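Local coordinates for protein galectin (Danio rerio, PDB 6E20) that binds beta-galactoside sugars as a galectin of zebrafish innate immunity, and probably recognises the envelope glycoprotein of a fish virus, at residues Gly35-Pro47 against Ile106-Tyr119. Numbering follows the deposited sequence.
With GAL (beta-D-galactopyranose), chain D.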
loop_
_atom_site.group_PDB
_atom_site.type_symbol
_atom_site.label_atom_id
_atom_site.label_comp_id
_atom_site.label_asym_id
_atom_site.label_seq_id
_atom_site.Cartn_x
_atom_site.Cartn_y
_atom_site.Cartn_z
ATOM N N GLY B 35 2.354 -9.602 -9.496
ATOM C CA GLY B 35 3.065 -10.865 -9.779
ATOM C C GLY B 35 3.846 -11.355 -8.586
ATOM O O GLY B 35 3.383 -11.146 -7.463
ATOM N N HIS B 36 4.953 -12.042 -8.844
ATOM C CA HIS B 36 5.839 -12.641 -7.817
ATOM C C HIS B 36 7.099 -11.791 -7.631
ATOM O O HIS B 36 7.649 -11.814 -6.552
ATOM C CB HIS B 36 6.159 -14.098 -8.196
ATOM C CG HIS B 36 4.961 -14.986 -8.184
ATOM N ND1 HIS B 36 4.147 -15.118 -7.076
ATOM C CD2 HIS B 36 4.430 -15.788 -9.134
ATOM C CE1 HIS B 36 3.171 -15.968 -7.342
ATOM N NE2 HIS B 36 3.315 -16.375 -8.602
ATOM N N SER B 37 7.559 -11.076 -8.653
ATOM C CA SER B 37 8.887 -10.411 -8.662
ATOM C C SER B 37 8.989 -9.533 -9.897
ATOM O O SER B 37 8.178 -9.669 -10.801
ATOM C CB SER B 37 9.993 -11.439 -8.689
ATOM O OG SER B 37 10.173 -11.906 -10.019
ATOM N N PRO B 38 10.021 -8.672 -10.017
ATOM C CA PRO B 38 10.212 -7.868 -11.228
ATOM C C PRO B 38 10.326 -8.717 -12.515
ATOM O O PRO B 38 9.980 -8.224 -13.581
ATOM C CB PRO B 38 11.489 -7.069 -10.912
ATOM C CG PRO B 38 11.576 -7.048 -9.393
ATOM C CD PRO B 38 11.025 -8.393 -8.978
ATOM N N GLU B 39 10.717 -9.986 -12.394
ATOM C CA GLU B 39 10.946 -10.912 -13.530
ATOM C C GLU B 39 9.750 -11.846 -13.722
ATOM O O GLU B 39 9.822 -12.662 -14.640
ATOM C CB GLU B 39 12.202 -11.757 -13.308
ATOM C CG GLU B 39 13.492 -11.006 -13.603
ATOM C CD GLU B 39 14.008 -10.137 -12.473
ATOM O OE1 GLU B 39 13.778 -10.514 -11.293
ATOM O OE2 GLU B 39 14.633 -9.081 -12.770
ATOM N N ASP B 40 8.692 -11.733 -12.919
ATOM C CA ASP B 40 7.529 -12.648 -13.017
ATOM C C ASP B 40 6.272 -11.838 -12.701
ATOM O O ASP B 40 5.902 -11.766 -11.539
ATOM C CB ASP B 40 7.733 -13.890 -12.135
ATOM C CG ASP B 40 6.727 -15.013 -12.349
ATOM O OD1 ASP B 40 5.871 -14.872 -13.234
ATOM O OD2 ASP B 40 6.805 -16.037 -11.617
ATOM N N ILE B 41 5.659 -11.251 -13.723
ATOM C CA ILE B 41 4.460 -10.374 -13.593
ATOM C C ILE B 41 3.293 -11.081 -14.274
ATOM O O ILE B 41 3.350 -11.235 -15.482
ATOM C CB ILE B 41 4.705 -8.983 -14.210
ATOM C CG1 ILE B 41 5.948 -8.314 -13.639
ATOM C CG2 ILE B 41 3.470 -8.091 -14.055
ATOM C CD1 ILE B 41 5.894 -8.133 -12.150
ATOM N N ALA B 42 2.253 -11.410 -13.515
ATOM C CA ALA B 42 1.032 -12.113 -13.962
ATOM C C ALA B 42 0.089 -11.165 -14.704
ATOM O O ALA B 42 -0.558 -11.602 -15.683
ATOM C CB ALA B 42 0.348 -12.708 -12.759
ATOM N N LEU B 43 -0.045 -9.937 -14.191
ATOM C CA LEU B 43 -0.803 -8.831 -14.831
ATOM C C LEU B 43 0.047 -7.548 -14.880
ATOM O O LEU B 43 0.342 -6.955 -13.815
ATOM C CB LEU B 43 -2.098 -8.557 -14.070
ATOM C CG LEU B 43 -2.865 -7.328 -14.558
ATOM C CD1 LEU B 43 -3.272 -7.478 -16.013
ATOM C CD2 LEU B 43 -4.089 -7.053 -13.701
ATOM N N HIS B 44 0.325 -7.103 -16.096
ATOM C CA HIS B 44 0.843 -5.765 -16.440
ATOM C C HIS B 44 -0.317 -4.983 -17.058
ATOM O O HIS B 44 -0.745 -5.342 -18.154
ATOM C CB HIS B 44 2.033 -5.892 -17.381
ATOM C CG HIS B 44 2.477 -4.611 -18.000
ATOM N ND1 HIS B 44 3.328 -3.761 -17.347
ATOM C CD2 HIS B 44 2.245 -4.072 -19.223
ATOM C CE1 HIS B 44 3.623 -2.736 -18.141
ATOM N NE2 HIS B 44 2.942 -2.885 -19.308
ATOM N N MET B 45 -0.829 -3.978 -16.365
ATOM C CA MET B 45 -1.967 -3.185 -16.904
ATOM C C MET B 45 -1.464 -1.767 -17.143
ATOM O O MET B 45 -1.065 -1.122 -16.160
ATOM C CB MET B 45 -3.154 -3.167 -15.949
ATOM C CG MET B 45 -4.297 -2.343 -16.489
ATOM S SD MET B 45 -5.502 -2.046 -15.222
ATOM C CE MET B 45 -6.400 -0.677 -15.960
ATOM N N ASN B 46 -1.513 -1.319 -18.390
ATOM C CA ASN B 46 -0.728 -0.155 -18.860
ATOM C C ASN B 46 -1.663 0.774 -19.621
ATOM O O ASN B 46 -1.733 0.734 -20.853
ATOM C CB ASN B 46 0.510 -0.656 -19.603
ATOM C CG ASN B 46 1.392 0.441 -20.150
ATOM O OD1 ASN B 46 1.953 0.282 -21.232
ATOM N ND2 ASN B 46 1.511 1.537 -19.417
ATOM N N PRO B 47 -2.442 1.617 -18.901
ATOM C CA PRO B 47 -3.132 2.746 -19.529
ATOM C C PRO B 47 -2.116 3.690 -20.196
ATOM O O PRO B 47 -1.200 4.147 -19.537
ATOM C CB PRO B 47 -3.892 3.389 -18.368
ATOM C CG PRO B 47 -4.082 2.249 -17.375
ATOM C CD PRO B 47 -2.769 1.495 -17.467
ATOM N N ILE B 106 -12.432 -5.106 -17.802
ATOM C CA ILE B 106 -11.390 -5.757 -18.640
ATOM C C ILE B 106 -11.221 -7.168 -18.091
ATOM O O ILE B 106 -11.083 -7.297 -16.858
ATOM C CB ILE B 106 -10.046 -5.002 -18.582
ATOM C CG1 ILE B 106 -10.185 -3.548 -19.012
ATOM C CG2 ILE B 106 -8.979 -5.727 -19.397
ATOM C CD1 ILE B 106 -8.937 -2.712 -18.782
ATOM N N HIS B 107 -11.206 -8.170 -18.968
ATOM C CA HIS B 107 -10.950 -9.587 -18.622
ATOM C C HIS B 107 -9.561 -9.889 -19.156
ATOM O O HIS B 107 -9.365 -9.679 -20.338
ATOM C CB HIS B 107 -12.009 -10.506 -19.247
ATOM C CG HIS B 107 -13.375 -10.316 -18.681
ATOM N ND1 HIS B 107 -14.130 -9.174 -18.916
ATOM C CD2 HIS B 107 -14.121 -11.104 -17.875
ATOM C CE1 HIS B 107 -15.280 -9.268 -18.270
ATOM N NE2 HIS B 107 -15.298 -10.447 -17.614
ATOM N N PHE B 108 -8.618 -10.278 -18.309
ATOM C CA PHE B 108 -7.251 -10.665 -18.743
ATOM C C PHE B 108 -6.920 -12.009 -18.107
ATOM O O PHE B 108 -7.075 -12.156 -16.900
ATOM C CB PHE B 108 -6.226 -9.585 -18.385
ATOM C CG PHE B 108 -4.831 -9.953 -18.838
ATOM C CD1 PHE B 108 -4.413 -9.685 -20.127
ATOM C CD2 PHE B 108 -3.978 -10.647 -18.004
ATOM C CE1 PHE B 108 -3.158 -10.088 -20.560
ATOM C CE2 PHE B 108 -2.715 -11.027 -18.437
ATOM C CZ PHE B 108 -2.309 -10.754 -19.709
ATOM N N PRO B 109 -6.492 -13.030 -18.879
ATOM C CA PRO B 109 -6.199 -14.326 -18.291
ATOM C C PRO B 109 -5.055 -14.276 -17.276
ATOM O O PRO B 109 -4.034 -13.613 -17.481
ATOM C CB PRO B 109 -5.853 -15.207 -19.496
ATOM C CG PRO B 109 -5.329 -14.225 -20.505
ATOM C CD PRO B 109 -6.226 -13.014 -20.322
ATOM N N ASN B 110 -5.249 -15.038 -16.206
ATOM C CA ASN B 110 -4.206 -15.364 -15.212
ATOM C C ASN B 110 -3.344 -16.506 -15.750
ATOM O O ASN B 110 -3.435 -17.627 -15.195
ATOM C CB ASN B 110 -4.843 -15.681 -13.861
ATOM C CG ASN B 110 -3.841 -15.845 -12.743
ATOM O OD1 ASN B 110 -4.199 -16.369 -11.689
ATOM N ND2 ASN B 110 -2.596 -15.444 -12.958
ATOM N N ARG B 111 -2.484 -16.208 -16.726
ATOM C CA ARG B 111 -1.603 -17.205 -17.408
ATOM C C ARG B 111 -0.613 -17.808 -16.408
ATOM O O ARG B 111 -0.345 -19.021 -16.529
ATOM C CB ARG B 111 -0.818 -16.594 -18.565
ATOM C CG ARG B 111 -1.703 -15.963 -19.627
ATOM C CD ARG B 111 -0.912 -14.937 -20.398
ATOM N NE ARG B 111 -1.599 -14.450 -21.578
ATOM C CZ ARG B 111 -1.285 -13.341 -22.236
ATOM N NH1 ARG B 111 -0.306 -12.563 -21.811
ATOM N NH2 ARG B 111 -1.983 -12.989 -23.300
ATOM N N GLN B 112 -0.097 -17.015 -15.464
ATOM C CA GLN B 112 0.860 -17.513 -14.436
ATOM C C GLN B 112 0.160 -18.570 -13.574
ATOM O O GLN B 112 0.840 -19.449 -13.098
ATOM C CB GLN B 112 1.480 -16.355 -13.648
ATOM C CG GLN B 112 2.441 -16.766 -12.521
ATOM C CD GLN B 112 3.774 -17.330 -12.963
ATOM O OE1 GLN B 112 4.578 -17.809 -12.155
ATOM N NE2 GLN B 112 4.041 -17.257 -14.252
ATOM N N GLY B 113 -1.147 -18.468 -13.361
ATOM C CA GLY B 113 -1.962 -19.534 -12.746
ATOM C C GLY B 113 -1.972 -19.512 -11.226
ATOM O O GLY B 113 -2.757 -20.303 -10.653
ATOM N N SER B 114 -1.161 -18.673 -10.564
ATOM C CA SER B 114 -1.043 -18.710 -9.081
ATOM C C SER B 114 -2.331 -18.151 -8.468
ATOM O O SER B 114 -3.070 -17.426 -9.171
ATOM C CB SER B 114 0.187 -18.022 -8.564
ATOM O OG SER B 114 1.325 -18.360 -9.343
ATOM N N GLU B 115 -2.614 -18.549 -7.221
ATOM C CA GLU B 115 -3.766 -18.086 -6.406
ATOM C C GLU B 115 -3.327 -17.003 -5.410
ATOM O O GLU B 115 -4.211 -16.479 -4.716
ATOM C CB GLU B 115 -4.395 -19.274 -5.672
ATOM C CG GLU B 115 -5.204 -20.164 -6.606
ATOM C CD GLU B 115 -5.601 -21.511 -6.033
ATOM O OE1 GLU B 115 -6.471 -21.523 -5.151
ATOM O OE2 GLU B 115 -5.016 -22.533 -6.460
ATOM N N LYS B 116 -2.036 -16.661 -5.355
ATOM C CA LYS B 116 -1.528 -15.606 -4.440
ATOM C C LYS B 116 -0.340 -14.879 -5.065
ATOM O O LYS B 116 0.580 -15.549 -5.509
ATOM C CB LYS B 116 -1.121 -16.237 -3.108
ATOM C CG LYS B 116 -0.838 -15.256 -1.979
ATOM C CD LYS B 116 -0.633 -15.947 -0.642
ATOM C CE LYS B 116 0.644 -16.765 -0.585
ATOM N NZ LYS B 116 0.655 -17.659 0.595
ATOM N N TYR B 117 -0.363 -13.544 -5.015
ATOM C CA TYR B 117 0.691 -12.631 -5.528
ATOM C C TYR B 117 1.096 -11.648 -4.418
ATOM O O TYR B 117 0.219 -11.006 -3.844
ATOM C CB TYR B 117 0.160 -11.935 -6.785
ATOM C CG TYR B 117 -0.068 -12.889 -7.931
ATOM C CD1 TYR B 117 0.999 -13.586 -8.464
ATOM C CD2 TYR B 117 -1.329 -13.120 -8.460
ATOM C CE1 TYR B 117 0.836 -14.467 -9.512
ATOM C CE2 TYR B 117 -1.513 -13.996 -9.524
ATOM C CZ TYR B 117 -0.425 -14.680 -10.044
ATOM O OH TYR B 117 -0.552 -15.583 -11.064
ATOM N N LYS B 118 2.395 -11.557 -4.124
ATOM C CA LYS B 118 2.951 -10.758 -2.998
ATOM C C LYS B 118 3.886 -9.654 -3.534
ATOM O O LYS B 118 4.553 -8.974 -2.701
ATOM C CB LYS B 118 3.615 -11.715 -2.008
ATOM C CG LYS B 118 2.615 -12.628 -1.304
ATOM C CD LYS B 118 3.224 -13.794 -0.546
ATOM C CE LYS B 118 4.426 -13.422 0.288
ATOM N NZ LYS B 118 4.846 -14.554 1.150
ATOM N N TYR B 119 3.874 -9.425 -4.848
ATOM C CA TYR B 119 4.652 -8.351 -5.514
ATOM C C TYR B 119 3.703 -7.398 -6.258
ATOM O O TYR B 119 2.937 -7.837 -7.125
ATOM C CB TYR B 119 5.718 -8.993 -6.405
ATOM C CG TYR B 119 6.525 -7.994 -7.179
ATOM C CD1 TYR B 119 7.665 -7.409 -6.660
ATOM C CD2 TYR B 119 6.096 -7.591 -8.423
ATOM C CE1 TYR B 119 8.378 -6.467 -7.384
ATOM C CE2 TYR B 119 6.801 -6.661 -9.160
ATOM C CZ TYR B 119 7.944 -6.095 -8.639
ATOM O OH TYR B 119 8.597 -5.185 -9.419
HETATM C C1 GAL D . 5.816 -2.783 -24.646
HETATM C C2 GAL D . 6.235 -1.723 -23.658
HETATM C C3 GAL D . 6.378 -2.335 -22.268
HETATM C C4 GAL D . 5.087 -3.067 -21.896
HETATM C C5 GAL D . 4.767 -4.106 -22.993
HETATM C C6 GAL D . 3.442 -4.873 -22.764
HETATM O O2 GAL D . 7.494 -1.221 -24.112
HETATM O O3 GAL D . 6.650 -1.325 -21.329
HETATM O O4 GAL D . 4.082 -2.057 -21.797
HETATM O O5 GAL D . 4.649 -3.447 -24.252
HETATM O O6 GAL D . 3.096 -5.669 -23.913
HETATM O O HOH W 1 4.096 -13.717 -4.673
HETATM O O HOH W 2 -0.262 -14.171 -16.383
#
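The side chain of Tyr-119 lies against His-36 and the start of the type I turn from Ser-37 to Asp-40, and its path shows why a large aromatic suits the place. CB rests on His-36 C at 3.4 Å. CG is then set anti to the backbone N (chi1 177°), which carries the ring against the turn: Ser-37 C stands 3.6 Å above the ring centre, Pro-38 N nearer the rim. CE2 meets Ile-41 CD1 at 3.5 Å, CE1 meets Pro-38 CD, and OH ends beside Pro-38 CG. At the edge of the ring, Gly-35 and Tyr-119 form an antiparallel hydrogen-bonded pair, with Gly-35 N 3.0 Å from Tyr-119 O; Gly-35, lacking a side chain, leaves room for Asp-40 O, which accepts from His-36 N.

An imidazole suits position 36 because both nitrogens find partners: NE2 hydrogen-bonds Ser-114 OG at 2.9 Å, and ND1 reaches Lys-118 N through a water. These fix its rotation, while Tyr-117 CD1 lies over one face near the rim, the rings oblique at 46°. Small Ala-42 fits close to Tyr-117, its CB 3.4 Å from CZ, and a second water joins Ala-42 O to Gln-112 N. Leu-43 CD1 packs on Phe-108 CD2 at 3.8 Å, both apolar as the interior between the sheets requires.

In this galectin beta-sandwich, strand 40-47 lies between strands 30-34 and 58-64, carrying His-44 to the galactose; 116-124 pairs with 30-34, while 105-109 edges the five-stranded sheet across the core.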